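Local coordinates for phosphothreonine lyase ospF (Shigella flexneri, PDB 3I0U), which is a type III secreted effector that removes phosphate from phosphothreonine by elimination, probably acting on host MAP kinases, at residues N16-Q21 with Y145-L150; Q51-V56 with I64-E69; P71-D76 with P108-K113; I84-E89 with W184-Y189; V126-Q131 with P171-A176. One frame throughout, in Å; residues are numbered along the deposited sequence.

Interaction 1 of 5, residues N16-Q21 with Y145-L150; sequences NILYNQ and YSALLL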
# COMPACT_ATOMS: atom_id res chain seq x y z
N ASN A 16 9.92 -13.28 16.83
CA ASN A 16 9.37 -14.62 16.67
C ASN A 16 7.97 -14.73 17.25
O ASN A 16 7.16 -15.53 16.75
CB ASN A 16 10.28 -15.70 17.28
CG ASN A 16 11.64 -15.81 16.58
OD1 ASN A 16 11.88 -15.19 15.53
ND2 ASN A 16 12.54 -16.60 17.17
N ILE A 17 7.70 -13.92 18.29
CA ILE A 17 6.36 -13.76 18.87
C ILE A 17 5.39 -13.31 17.78
O ILE A 17 4.34 -13.95 17.56
CB ILE A 17 6.36 -12.80 20.10
CG1 ILE A 17 6.80 -13.55 21.36
CG2 ILE A 17 4.96 -12.21 20.38
CD1 ILE A 17 7.52 -12.69 22.43
N LEU A 18 5.78 -12.26 17.07
CA LEU A 18 5.00 -11.74 15.95
C LEU A 18 4.88 -12.75 14.82
O LEU A 18 3.76 -12.98 14.35
CB LEU A 18 5.59 -10.41 15.44
CG LEU A 18 5.42 -9.17 16.34
CD1 LEU A 18 5.99 -7.90 15.69
CD2 LEU A 18 3.95 -8.94 16.77
N TYR A 19 6.00 -13.39 14.45
CA TYR A 19 6.12 -14.27 13.27
C TYR A 19 5.17 -15.45 13.34
O TYR A 19 4.41 -15.70 12.40
CB TYR A 19 7.56 -14.77 13.07
CG TYR A 19 7.77 -15.63 11.83
CD1 TYR A 19 7.83 -15.05 10.54
CD2 TYR A 19 7.90 -17.02 11.93
CE1 TYR A 19 8.01 -15.85 9.38
CE2 TYR A 19 8.09 -17.83 10.80
CZ TYR A 19 8.16 -17.23 9.53
OH TYR A 19 8.35 -18.03 8.42
N ASN A 20 5.21 -16.15 14.46
CA ASN A 20 4.36 -17.31 14.64
C ASN A 20 2.89 -17.00 14.83
O ASN A 20 2.05 -17.88 14.58
CB ASN A 20 4.85 -18.16 15.80
CG ASN A 20 5.98 -19.06 15.41
OD1 ASN A 20 5.84 -19.96 14.56
ND2 ASN A 20 7.14 -18.82 16.02
N GLN A 21 2.58 -15.78 15.28
CA GLN A 21 1.18 -15.39 15.40
C GLN A 21 0.52 -15.20 14.04
O GLN A 21 -0.61 -15.64 13.84
CB GLN A 21 1.02 -14.18 16.31
CG GLN A 21 0.93 -14.58 17.78
CD GLN A 21 0.91 -13.39 18.75
OE1 GLN A 21 1.03 -12.23 18.34
NE2 GLN A 21 0.75 -13.70 20.05
N TYR A 145 3.62 -2.73 15.74
CA TYR A 145 2.63 -3.36 14.91
C TYR A 145 2.05 -4.58 15.57
O TYR A 145 2.79 -5.40 16.09
CB TYR A 145 3.29 -3.77 13.63
CG TYR A 145 3.79 -2.61 12.83
CD1 TYR A 145 2.91 -1.65 12.35
CD2 TYR A 145 5.15 -2.49 12.52
CE1 TYR A 145 3.36 -0.59 11.59
CE2 TYR A 145 5.61 -1.43 11.74
CZ TYR A 145 4.70 -0.49 11.28
OH TYR A 145 5.11 0.57 10.51
N SER A 146 0.73 -4.72 15.52
CA SER A 146 0.09 -5.92 16.01
C SER A 146 0.21 -6.98 14.97
O SER A 146 0.34 -6.67 13.79
CB SER A 146 -1.38 -5.66 16.32
OG SER A 146 -2.10 -5.55 15.14
N ALA A 147 0.14 -8.23 15.39
CA ALA A 147 0.20 -9.36 14.48
C ALA A 147 -0.93 -9.41 13.41
O ALA A 147 -0.70 -9.92 12.31
CB ALA A 147 0.24 -10.63 15.26
N LEU A 148 -2.11 -8.89 13.74
CA LEU A 148 -3.27 -8.96 12.88
C LEU A 148 -3.06 -7.98 11.80
O LEU A 148 -3.32 -8.29 10.62
CB LEU A 148 -4.55 -8.53 13.58
CG LEU A 148 -5.91 -9.17 13.29
CD1 LEU A 148 -6.98 -8.18 13.63
CD2 LEU A 148 -6.14 -9.69 11.88
N LEU A 149 -2.59 -6.78 12.20
CA LEU A 149 -2.30 -5.73 11.24
C LEU A 149 -1.33 -6.29 10.21
O LEU A 149 -1.63 -6.30 9.03
CB LEU A 149 -1.70 -4.51 11.93
CG LEU A 149 -1.94 -3.07 11.40
CD1 LEU A 149 -0.66 -2.27 11.48
CD2 LEU A 149 -2.48 -3.00 9.97
N LEU A 150 -0.21 -6.80 10.70
CA LEU A 150 0.82 -7.39 9.84
C LEU A 150 0.34 -8.52 8.96
O LEU A 150 0.77 -8.64 7.82
CB LEU A 150 2.01 -7.87 10.66
CG LEU A 150 2.79 -6.80 11.40
CD1 LEU A 150 3.78 -7.46 12.33
CD2 LEU A 150 3.48 -5.85 10.42

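Interaction 2 of 5, residues Q51-V56 with I64-E69; sequences QGFQIV and IHACRE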
# COMPACT_ATOMS: atom_id res chain seq x y z
N GLN A 51 -16.18 6.57 0.36
CA GLN A 51 -15.98 5.35 1.16
C GLN A 51 -15.14 5.59 2.40
O GLN A 51 -14.24 4.79 2.71
CB GLN A 51 -15.30 4.21 0.34
CG GLN A 51 -15.96 3.80 -1.01
CD GLN A 51 -17.39 3.23 -0.84
OE1 GLN A 51 -17.79 2.77 0.24
NE2 GLN A 51 -18.14 3.26 -1.93
N GLY A 52 -15.37 6.70 3.08
CA GLY A 52 -14.58 7.02 4.26
C GLY A 52 -13.16 7.52 4.05
O GLY A 52 -12.52 7.90 5.02
N PHE A 53 -12.67 7.51 2.80
CA PHE A 53 -11.40 8.14 2.44
C PHE A 53 -11.62 9.54 1.90
O PHE A 53 -12.47 9.74 1.02
CB PHE A 53 -10.67 7.32 1.37
CG PHE A 53 -10.16 6.01 1.85
CD1 PHE A 53 -8.83 5.84 2.14
CD2 PHE A 53 -11.02 4.92 1.99
CE1 PHE A 53 -8.35 4.58 2.60
CE2 PHE A 53 -10.56 3.70 2.45
CZ PHE A 53 -9.23 3.52 2.76
N GLN A 54 -10.86 10.51 2.42
CA GLN A 54 -10.84 11.84 1.84
C GLN A 54 -9.78 11.88 0.74
O GLN A 54 -8.65 11.41 0.95
CB GLN A 54 -10.58 12.91 2.88
CG GLN A 54 -11.28 14.24 2.60
CD GLN A 54 -10.91 15.32 3.60
OE1 GLN A 54 -9.76 15.38 4.06
NE2 GLN A 54 -11.86 16.17 3.93
N ILE A 55 -10.17 12.43 -0.41
CA ILE A 55 -9.31 12.53 -1.58
C ILE A 55 -8.94 13.98 -1.82
O ILE A 55 -9.82 14.83 -1.89
CB ILE A 55 -10.01 11.97 -2.84
CG1 ILE A 55 -10.53 10.55 -2.61
CG2 ILE A 55 -9.07 12.01 -4.06
CD1 ILE A 55 -9.49 9.48 -2.83
N VAL A 56 -7.65 14.27 -1.92
CA VAL A 56 -7.17 15.61 -2.25
C VAL A 56 -6.16 15.61 -3.41
O VAL A 56 -5.30 14.71 -3.47
CB VAL A 56 -6.62 16.38 -1.01
CG1 VAL A 56 -7.73 16.69 -0.02
CG2 VAL A 56 -5.53 15.61 -0.30
N ILE A 64 -2.22 12.37 -5.98
CA ILE A 64 -3.58 12.46 -5.51
C ILE A 64 -3.59 11.62 -4.26
O ILE A 64 -3.34 10.42 -4.34
CB ILE A 64 -4.55 11.86 -6.53
CG1 ILE A 64 -4.48 12.68 -7.84
CG2 ILE A 64 -5.99 11.86 -5.94
CD1 ILE A 64 -4.87 11.88 -9.01
N HIS A 65 -3.88 12.25 -3.12
CA HIS A 65 -3.79 11.64 -1.80
C HIS A 65 -5.13 11.08 -1.34
O HIS A 65 -6.17 11.66 -1.59
CB HIS A 65 -3.26 12.65 -0.77
CG HIS A 65 -1.87 13.11 -1.05
ND1 HIS A 65 -0.76 12.46 -0.56
CD2 HIS A 65 -1.40 14.14 -1.81
CE1 HIS A 65 0.33 13.08 -0.98
NE2 HIS A 65 -0.03 14.09 -1.75
N ALA A 66 -5.08 9.93 -0.68
CA ALA A 66 -6.26 9.34 -0.08
C ALA A 66 -6.03 8.99 1.37
O ALA A 66 -5.03 8.36 1.71
CB ALA A 66 -6.69 8.13 -0.82
N CYS A 67 -6.97 9.38 2.21
CA CYS A 67 -6.71 9.46 3.63
C CYS A 67 -8.00 9.15 4.38
O CYS A 67 -8.98 9.88 4.29
CB CYS A 67 -6.18 10.87 3.89
SG CYS A 67 -5.93 11.28 5.56
N ARG A 68 -8.02 8.01 5.06
CA ARG A 68 -9.19 7.59 5.81
C ARG A 68 -9.29 8.40 7.09
O ARG A 68 -8.38 8.37 7.92
CB ARG A 68 -9.12 6.10 6.12
CG ARG A 68 -10.32 5.56 6.87
CD ARG A 68 -10.66 4.19 6.35
NE ARG A 68 -9.60 3.23 6.61
CZ ARG A 68 -9.57 2.01 6.08
NH1 ARG A 68 -8.56 1.20 6.37
NH2 ARG A 68 -10.54 1.61 5.25
N GLU A 69 -10.43 9.08 7.23
CA GLU A 69 -10.62 10.05 8.32
C GLU A 69 -10.77 9.41 9.71
O GLU A 69 -10.57 10.07 10.74
CB GLU A 69 -11.72 11.09 8.00
CG GLU A 69 -13.17 10.61 7.91
CD GLU A 69 -14.19 11.67 8.41
OE1 GLU A 69 -15.38 11.33 8.50
OE2 GLU A 69 -13.82 12.83 8.71

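Interaction 3 of 5, residues P71-D76 with P108-K113; sequences PQSKGD and PIDKWK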
# COMPACT_ATOMS: atom_id res chain seq x y z
N PRO A 71 -8.74 6.49 10.99
CA PRO A 71 -7.69 5.47 10.86
C PRO A 71 -7.98 4.21 11.70
O PRO A 71 -8.58 4.30 12.78
CB PRO A 71 -6.43 6.20 11.38
CG PRO A 71 -6.94 7.34 12.20
CD PRO A 71 -8.19 7.76 11.51
N GLN A 72 -7.60 3.05 11.17
CA GLN A 72 -7.72 1.80 11.89
C GLN A 72 -6.46 1.49 12.66
O GLN A 72 -6.44 0.61 13.55
CB GLN A 72 -8.01 0.67 10.93
CG GLN A 72 -9.45 0.50 10.58
CD GLN A 72 -9.63 -0.41 9.38
OE1 GLN A 72 -10.65 -0.34 8.69
NE2 GLN A 72 -8.63 -1.24 9.09
N SER A 73 -5.41 2.22 12.32
CA SER A 73 -4.18 2.15 13.06
C SER A 73 -3.98 3.51 13.69
O SER A 73 -3.34 4.38 13.10
CB SER A 73 -3.04 1.77 12.12
OG SER A 73 -3.47 0.78 11.20
N LYS A 74 -4.50 3.70 14.89
CA LYS A 74 -4.49 5.04 15.49
C LYS A 74 -3.14 5.64 15.96
O LYS A 74 -3.15 6.66 16.63
CB LYS A 74 -5.58 5.14 16.57
CG LYS A 74 -7.02 5.06 16.02
CD LYS A 74 -7.97 4.44 17.05
CE LYS A 74 -9.21 3.79 16.38
NZ LYS A 74 -8.92 2.64 15.44
N GLY A 75 -2.00 5.06 15.60
CA GLY A 75 -0.68 5.62 15.99
C GLY A 75 0.12 6.20 14.83
O GLY A 75 -0.44 6.47 13.77
N ASP A 76 1.44 6.39 15.04
CA ASP A 76 2.37 7.01 14.05
C ASP A 76 2.67 6.18 12.79
O ASP A 76 2.74 4.95 12.86
CB ASP A 76 3.73 7.25 14.69
CG ASP A 76 3.65 7.98 16.03
OD1 ASP A 76 3.29 9.18 16.01
OD2 ASP A 76 4.01 7.36 17.09
N PRO A 108 -5.95 -2.63 5.26
CA PRO A 108 -5.15 -2.16 6.41
C PRO A 108 -4.35 -0.86 6.13
O PRO A 108 -3.49 -0.47 6.94
CB PRO A 108 -4.19 -3.33 6.65
CG PRO A 108 -3.95 -3.90 5.30
CD PRO A 108 -5.19 -3.60 4.43
N ILE A 109 -4.62 -0.19 5.01
CA ILE A 109 -3.85 0.96 4.61
C ILE A 109 -4.74 2.18 4.78
O ILE A 109 -5.70 2.34 4.05
CB ILE A 109 -3.33 0.79 3.13
CG1 ILE A 109 -2.48 -0.48 2.99
CG2 ILE A 109 -2.54 1.96 2.64
CD1 ILE A 109 -1.25 -0.58 3.96
N ASP A 110 -4.44 3.03 5.76
CA ASP A 110 -5.25 4.21 6.02
C ASP A 110 -4.92 5.41 5.14
O ASP A 110 -5.76 6.29 4.98
CB ASP A 110 -5.14 4.59 7.49
CG ASP A 110 -5.85 3.59 8.39
OD1 ASP A 110 -6.93 3.07 8.03
OD2 ASP A 110 -5.32 3.32 9.49
N LYS A 111 -3.70 5.44 4.59
CA LYS A 111 -3.20 6.55 3.75
C LYS A 111 -2.49 5.98 2.50
O LYS A 111 -1.60 5.12 2.61
CB LYS A 111 -2.32 7.52 4.56
CG LYS A 111 -1.58 8.61 3.79
CD LYS A 111 -0.91 9.71 4.70
CE LYS A 111 0.14 10.53 3.91
NZ LYS A 111 0.12 12.06 4.11
N TRP A 112 -2.91 6.40 1.31
CA TRP A 112 -2.15 6.13 0.09
C TRP A 112 -2.14 7.34 -0.80
O TRP A 112 -2.87 8.33 -0.56
CB TRP A 112 -2.64 4.90 -0.65
CG TRP A 112 -4.14 4.74 -0.80
CD1 TRP A 112 -4.99 4.18 0.09
CD2 TRP A 112 -4.94 5.15 -1.92
NE1 TRP A 112 -6.28 4.23 -0.38
CE2 TRP A 112 -6.29 4.79 -1.62
CE3 TRP A 112 -4.67 5.78 -3.15
CZ2 TRP A 112 -7.36 5.07 -2.49
CZ3 TRP A 112 -5.73 6.05 -4.01
CH2 TRP A 112 -7.06 5.70 -3.67
N LYS A 113 -1.29 7.30 -1.82
CA LYS A 113 -1.36 8.31 -2.90
C LYS A 113 -1.10 7.66 -4.27
O LYS A 113 -0.58 6.55 -4.37
CB LYS A 113 -0.42 9.49 -2.65
CG LYS A 113 1.03 9.12 -2.86
CD LYS A 113 2.00 10.07 -2.13
CE LYS A 113 3.38 9.71 -2.69
NZ LYS A 113 4.34 10.79 -2.41

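Interaction 4 of 5, residues I84-E89 with W184-Y189; sequences ISIARE and WKYVSY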
# COMPACT_ATOMS: atom_id res chain seq x y z
N ILE A 84 3.61 0.54 -5.63
CA ILE A 84 3.15 -0.38 -6.67
C ILE A 84 3.61 0.25 -7.95
O ILE A 84 3.38 1.42 -8.16
CB ILE A 84 1.63 -0.53 -6.72
CG1 ILE A 84 1.04 -0.78 -5.31
CG2 ILE A 84 1.23 -1.67 -7.64
CD1 ILE A 84 -0.48 -0.89 -5.32
N SER A 85 4.29 -0.51 -8.80
CA SER A 85 4.90 -0.03 -10.06
C SER A 85 4.25 -0.67 -11.31
O SER A 85 4.24 -1.91 -11.49
CB SER A 85 6.41 -0.32 -10.04
OG SER A 85 7.13 0.60 -9.22
N ILE A 86 3.67 0.20 -12.15
CA ILE A 86 2.89 -0.20 -13.29
C ILE A 86 3.57 0.42 -14.51
O ILE A 86 4.24 1.46 -14.37
CB ILE A 86 1.44 0.31 -13.16
CG1 ILE A 86 0.87 0.00 -11.76
CG2 ILE A 86 0.53 -0.20 -14.31
CD1 ILE A 86 0.79 -1.51 -11.37
N ALA A 87 3.45 -0.21 -15.68
CA ALA A 87 3.78 0.48 -16.94
C ALA A 87 2.99 1.79 -17.12
O ALA A 87 1.83 1.87 -16.79
CB ALA A 87 3.56 -0.41 -18.10
N ARG A 88 3.65 2.81 -17.67
CA ARG A 88 3.12 4.17 -17.66
C ARG A 88 1.70 4.27 -18.22
O ARG A 88 0.84 4.82 -17.58
CB ARG A 88 4.09 5.10 -18.37
CG ARG A 88 3.65 6.60 -18.32
CD ARG A 88 4.62 7.61 -18.90
NE ARG A 88 4.47 7.61 -20.34
CZ ARG A 88 3.48 8.19 -21.05
NH1 ARG A 88 2.49 8.88 -20.48
NH2 ARG A 88 3.48 8.08 -22.39
N GLU A 89 1.44 3.63 -19.36
CA GLU A 89 0.14 3.67 -20.04
C GLU A 89 -0.96 2.82 -19.42
O GLU A 89 -2.13 2.97 -19.79
CB GLU A 89 0.30 3.29 -21.52
CG GLU A 89 1.17 4.27 -22.32
CD GLU A 89 2.64 4.22 -21.91
OE1 GLU A 89 3.08 3.19 -21.34
OE2 GLU A 89 3.36 5.21 -22.13
N TRP A 184 7.18 -10.94 -6.03
CA TRP A 184 6.39 -9.72 -6.21
C TRP A 184 6.75 -9.16 -7.54
O TRP A 184 7.92 -8.93 -7.84
CB TRP A 184 6.62 -8.67 -5.16
CG TRP A 184 6.27 -9.04 -3.78
CD1 TRP A 184 5.67 -10.22 -3.33
CD2 TRP A 184 6.47 -8.24 -2.63
NE1 TRP A 184 5.52 -10.18 -1.97
CE2 TRP A 184 6.01 -8.98 -1.51
CE3 TRP A 184 7.04 -6.96 -2.41
CZ2 TRP A 184 6.08 -8.49 -0.19
CZ3 TRP A 184 7.12 -6.48 -1.11
CH2 TRP A 184 6.64 -7.24 -0.02
N LYS A 185 5.72 -8.97 -8.36
CA LYS A 185 5.91 -8.47 -9.72
C LYS A 185 5.60 -6.98 -9.84
O LYS A 185 6.13 -6.31 -10.72
CB LYS A 185 5.18 -9.35 -10.74
CG LYS A 185 5.89 -10.74 -10.92
CD LYS A 185 5.22 -11.75 -11.91
CE LYS A 185 5.23 -11.22 -13.41
NZ LYS A 185 5.35 -12.31 -14.45
N TYR A 186 4.81 -6.46 -8.90
CA TYR A 186 4.36 -5.08 -8.94
C TYR A 186 4.73 -4.32 -7.66
O TYR A 186 5.08 -3.14 -7.71
CB TYR A 186 2.84 -5.02 -9.15
CG TYR A 186 2.34 -5.83 -10.32
CD1 TYR A 186 2.26 -5.28 -11.58
CD2 TYR A 186 1.93 -7.19 -10.15
CE1 TYR A 186 1.82 -6.01 -12.66
CE2 TYR A 186 1.49 -7.93 -11.23
CZ TYR A 186 1.42 -7.33 -12.48
OH TYR A 186 0.96 -8.04 -13.56
N VAL A 187 4.67 -5.00 -6.51
CA VAL A 187 4.86 -4.35 -5.20
C VAL A 187 6.35 -4.30 -4.81
O VAL A 187 7.12 -5.20 -5.14
CB VAL A 187 3.93 -5.02 -4.13
CG1 VAL A 187 4.08 -4.43 -2.71
CG2 VAL A 187 2.50 -4.88 -4.57
N SER A 188 6.77 -3.22 -4.15
CA SER A 188 8.12 -3.16 -3.59
C SER A 188 8.12 -2.41 -2.27
O SER A 188 7.19 -1.68 -2.00
CB SER A 188 9.13 -2.60 -4.58
OG SER A 188 8.80 -1.27 -4.92
N TYR A 189 9.14 -2.61 -1.45
CA TYR A 189 9.15 -2.07 -0.11
C TYR A 189 10.29 -1.07 0.16
O TYR A 189 11.43 -1.28 -0.29
CB TYR A 189 9.23 -3.21 0.92
CG TYR A 189 9.59 -2.77 2.34
CD1 TYR A 189 8.64 -2.17 3.18
CD2 TYR A 189 10.90 -2.96 2.84
CE1 TYR A 189 8.99 -1.77 4.50
CE2 TYR A 189 11.26 -2.56 4.14
CZ TYR A 189 10.30 -1.97 4.96
OH TYR A 189 10.68 -1.59 6.22

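Interaction 5 of 5, residues V126-Q131 with P171-A176; sequences VGIGAQ and PGEYPA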
# COMPACT_ATOMS: atom_id res chain seq x y z
N VAL A 126 8.86 9.19 -11.43
CA VAL A 126 7.76 8.63 -10.60
C VAL A 126 6.46 8.50 -11.46
O VAL A 126 5.34 8.30 -10.94
CB VAL A 126 7.63 9.44 -9.22
CG1 VAL A 126 6.96 10.81 -9.43
CG2 VAL A 126 7.00 8.55 -8.08
N GLY A 127 6.66 8.63 -12.79
CA GLY A 127 5.67 8.30 -13.82
C GLY A 127 5.97 7.00 -14.60
O GLY A 127 5.05 6.45 -15.27
N ILE A 128 7.23 6.53 -14.51
CA ILE A 128 7.72 5.26 -15.08
C ILE A 128 7.51 4.04 -14.14
O ILE A 128 7.48 2.87 -14.58
CB ILE A 128 9.22 5.37 -15.55
CG1 ILE A 128 9.58 4.28 -16.56
CG2 ILE A 128 10.21 5.31 -14.37
CD1 ILE A 128 10.88 4.53 -17.34
N GLY A 129 7.37 4.30 -12.84
CA GLY A 129 7.20 3.26 -11.83
C GLY A 129 6.77 3.93 -10.54
O GLY A 129 6.61 5.11 -10.53
N ALA A 130 6.57 3.18 -9.46
CA ALA A 130 6.18 3.74 -8.15
C ALA A 130 4.99 4.71 -8.15
O ALA A 130 5.03 5.72 -7.47
CB ALA A 130 7.37 4.37 -7.49
N GLN A 131 3.95 4.41 -8.91
CA GLN A 131 2.85 5.37 -9.12
C GLN A 131 1.85 5.32 -7.96
O GLN A 131 1.08 6.24 -7.81
CB GLN A 131 2.14 5.10 -10.45
CG GLN A 131 3.01 5.32 -11.64
CD GLN A 131 3.60 4.08 -12.18
OE1 GLN A 131 3.65 3.07 -11.46
NE2 GLN A 131 4.07 4.11 -13.45
N PRO A 171 4.08 -4.64 -15.34
CA PRO A 171 4.88 -3.98 -14.31
C PRO A 171 5.68 -2.80 -14.84
O PRO A 171 6.06 -2.78 -15.98
CB PRO A 171 5.83 -5.09 -13.85
CG PRO A 171 5.92 -6.02 -15.01
CD PRO A 171 4.54 -6.02 -15.57
N GLY A 172 5.93 -1.82 -13.99
CA GLY A 172 6.75 -0.69 -14.37
C GLY A 172 8.11 -0.85 -13.75
O GLY A 172 8.55 -1.95 -13.48
N GLU A 173 8.78 0.27 -13.53
CA GLU A 173 10.16 0.23 -13.05
C GLU A 173 10.21 0.56 -11.56
O GLU A 173 9.86 1.66 -11.16
CB GLU A 173 10.98 1.21 -13.86
CG GLU A 173 12.35 1.52 -13.33
CD GLU A 173 13.23 2.14 -14.40
OE1 GLU A 173 14.38 1.66 -14.56
OE2 GLU A 173 12.78 3.10 -15.08
N TYR A 174 10.65 -0.37 -10.73
CA TYR A 174 10.70 -0.19 -9.27
C TYR A 174 11.79 0.78 -8.97
O TYR A 174 12.78 0.82 -9.71
CB TYR A 174 11.01 -1.52 -8.57
CG TYR A 174 10.43 -2.70 -9.28
CD1 TYR A 174 9.07 -3.04 -9.12
CD2 TYR A 174 11.22 -3.49 -10.14
CE1 TYR A 174 8.51 -4.13 -9.80
CE2 TYR A 174 10.66 -4.59 -10.82
CZ TYR A 174 9.30 -4.90 -10.64
OH TYR A 174 8.73 -5.98 -11.28
N PRO A 175 11.63 1.57 -7.89
CA PRO A 175 12.74 2.44 -7.52
C PRO A 175 13.91 1.62 -6.99
O PRO A 175 13.72 0.66 -6.24
CB PRO A 175 12.17 3.32 -6.42
CG PRO A 175 10.71 3.02 -6.35
CD PRO A 175 10.48 1.70 -6.98
N ALA A 176 15.11 2.02 -7.39
CA ALA A 176 16.36 1.40 -6.96
C ALA A 176 16.48 1.26 -5.45
O ALA A 176 17.07 0.29 -4.97
CB ALA A 176 17.55 2.18 -7.49

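Interaction 1 of 5, residues N16-Q21 with Y145-L150
The carboxamide of Gln21 comes to Ala147 through its oxygen tip, OE1 lying 3.6 Å from Ala147 CB, while the peptide carbonyl of Tyr145 presents its oxygen to Leu18 CD2 at 3.8 Å. The phenol ring of Tyr145 turns off the other way: it meets the ring of Phe212, the planes about 55° apart, and its OH is bonded to Asp80. Between the two helices the contact is purely van der Waals. Leu18, with CG anti to the carbonyl carbon (chi1 -71°), reaches across with both branches. CD2 sits near the Ala147 methyl at 4.3 Å, and CD1 meets Leu150 CD1 at 4.0 Å, the two leucine side chains crossing at about a right angle. Gln21 also brings its CB to 3.8 Å from Ala147 CB, so this small side chain, pointing toward the other helix, receives both the base and the tip of the glutamine. Just before it, Ser146 is the N-cap: its OG accepts from Leu149 N at 3.2 Å and is also bonded to Asp139. The contact thus sets the N-terminal helix 11-22 against the first turn of the long helix 147-166, and helix 211-217 packs beside both, touching Tyr19 and Leu150 through Leu215.

Interaction 2 of 5, residues Q51-V56 with I64-E69
Phe53 and Arg68 face each other on one side of a beta hairpin, strands 53-56 and 63-68, which run antiparallel within the central sheet. The arginine doubles over the phenyl ring. Its CB makes a CH-pi contact, 4.1 Å from the Phe53 ring centroid and 19° off the normal, and the bends at chi2 and chi3 then bring Arg68 NH2 to 3.4 Å from Phe53 CZ. Guanidinium and ring are tilted 43° apart, so they do not stack flat. What positions the arginine lies outside the hairpin: NH1 makes a salt bridge with Asp110 and a bond to Ser107 O, while NH2 reaches Ser104 O. Ile55 and Ala66 share that side of the sheet, Ile55 CD1 lying 3.7 Å from the Ala66 methyl, and Ile55 also brings CG2 to 3.6 Å from Ile64 CG2. On the other side, Val56 CG2 leans obliquely on His65 CB at 3.8 Å, and the imidazole is bonded through NE2 to Asp61. Gln54 pairs with Cys67, and Val56 with His65, as hydrogen-bonded pairs. Past the last bridge the ladder gains one more rung, from Glu69 N to Gly52 O, 3.3 Å long and nearly collinear with the carbonyl.

Interaction 3 of 5, residues P71-D76 with P108-K113
Asp110 OD2 takes two backbone N-H groups from the loop 71-76, Gln72 N at 2.8 Å and Ser73 N at 3.0 Å. The two donors arrive differently. Ser73 N lies nearly on the line of the C-O bond, with an N-H...O angle of 154°, whereas Gln72 N sits 36° out of the carboxylate plane and its bond is more bent. Gln72 N also makes a weak bond of 3.2 Å to Asp110 OD1, so one amide hydrogen leans on both oxygens. The carboxylate gets there because Asp110 points its side chain at the loop, with CG anti to its own carbonyl carbon (chi1 -70°). Hydrocarbon fills in round the polar grip: Pro71 CB is 3.6 Å from Asp110 OD2, and Gln72 CB is 3.9 Å from Asp110 OD1. With two amides on OD2 and Arg68 on OD1, the acid would be expected to keep its negative charge, even though it is buried. The loop also ties to itself, Lys74 NZ bonding to Pro71 O in the carbonyl plane. In the fold, Asp110 stands just ahead of strand 111-115, which is flanked in the sheet by strands 63-68 and 132-137. Pro108 turns from the loop to pack on helix 147-166, and Gly75 and Asp76 are held by backbone bonds to Ser138.

Interaction 4 of 5, residues I84-E89 with W184-Y189
Ile84 and Val187 form a non-hydrogen-bonded antiparallel pair where strand 187-191, an outermost strand of the seven-stranded antiparallel sheet, begins alongside the end of strand 80-84. The nearest layer of contact centres on Tyr186. Its carbonyl oxygen accepts from Ser85 N at 3.0 Å, with the N-H pointing almost straight at it (161°) although the donor is tilted 28° from the carbonyl plane. Its side chain meets the other segment through CB and one side of the ring: Tyr186 CB touches Ile84 CG2 at 4.0 Å, and Tyr186 CD1 lies 4.1 Å from Ile86 CD1, the isoleucine and the ring crossing at a slant. Ser85 O comes up to the edge of that ring, near its plane and 3.9 Å from CD1. With CG anti to the carbonyl carbon (chi1 -51°), the CD1 side of the ring comes near Ser85 and Ile86 while its far end carries the OH to Ile169 O. The next layer fixes these groups. Glu161 on helix 147-166 accepts from the amides of Lys185, Tyr186 and Val187, steadying the turn into the strand, while that same helix touches Ile84 through Leu160 and Tyr186 through Leu164. Helix 91-102 covers Ile84 and Ile86 with Leu98, Val91 and Ala94. On the sheet face shared by the bridge pair, Ile84 CG1 stands 4.4 Å from Val187 CG2.

Interaction 5 of 5, residues V126-Q131 with P171-A176
Ile128 lays its side chain across the carboxylate end of Glu173, with CD1 3.3 Å and CG2 3.5 Å from Glu173 OE2. The two chains slant past each other at the surface, a charged oxygen against plain hydrocarbon. They meet with the first carbon of each anti to its backbone N: CG1 of Ile128 (chi1 -159°) and CG of Glu173 (chi1 168°). Underneath, the main chains join through one hydrogen bond, Glu173 N to Ile128 O, 3.1 Å long with an angle of 165° at the hydrogen. Two irregular loops meet here at the end of the antiparallel sheet. Loop 126-131 leads into strand 132-137, and loop 171-176 lies on the connection from helix 147-166 to strand 187-191. Gly129 comes in with its bare CA, 3.2 Å from Glu173 O in a CA-H...O contact. Beyond it the chain turns at Ala130 with positive phi, directing the Ala130 methyl to Pro175 CG at 3.8 Å; His83 of strand 80-84 touches both of these residues. Gln131 folds back within its own loop, where NE2 makes a weak bond to Gly127 O and a hydrogen bond to Ile86 O.

Overall arrangement
Interaction 4 is wholly buried and interaction 3 mostly so; interaction 1 is partly buried with no fully exposed residue in touch, while interactions 2 and 5 mix buried and exposed residues. Interactions 2 and 3 adjoin in the sheet: strands 63-68 and 111-115 are neighbours, and Ala66 N lies 2.7 Å from Trp112 O. At the other end, interactions 4 and 5 have centres about 6 Å apart and share the bonds Ser85 OG to Ala130 N and Lys185 O to Tyr174 OH. Interaction 1 stands apart at the helical end, yet Leu149 CD2 packs 3.7 Å from Pro108 CB of interaction 3. Chemistry follows place: a backbone ladder in 2, carboxylate-to-amide bonds in 3, single main-chain bonds in 4 and 5, apolar helix packing in 1.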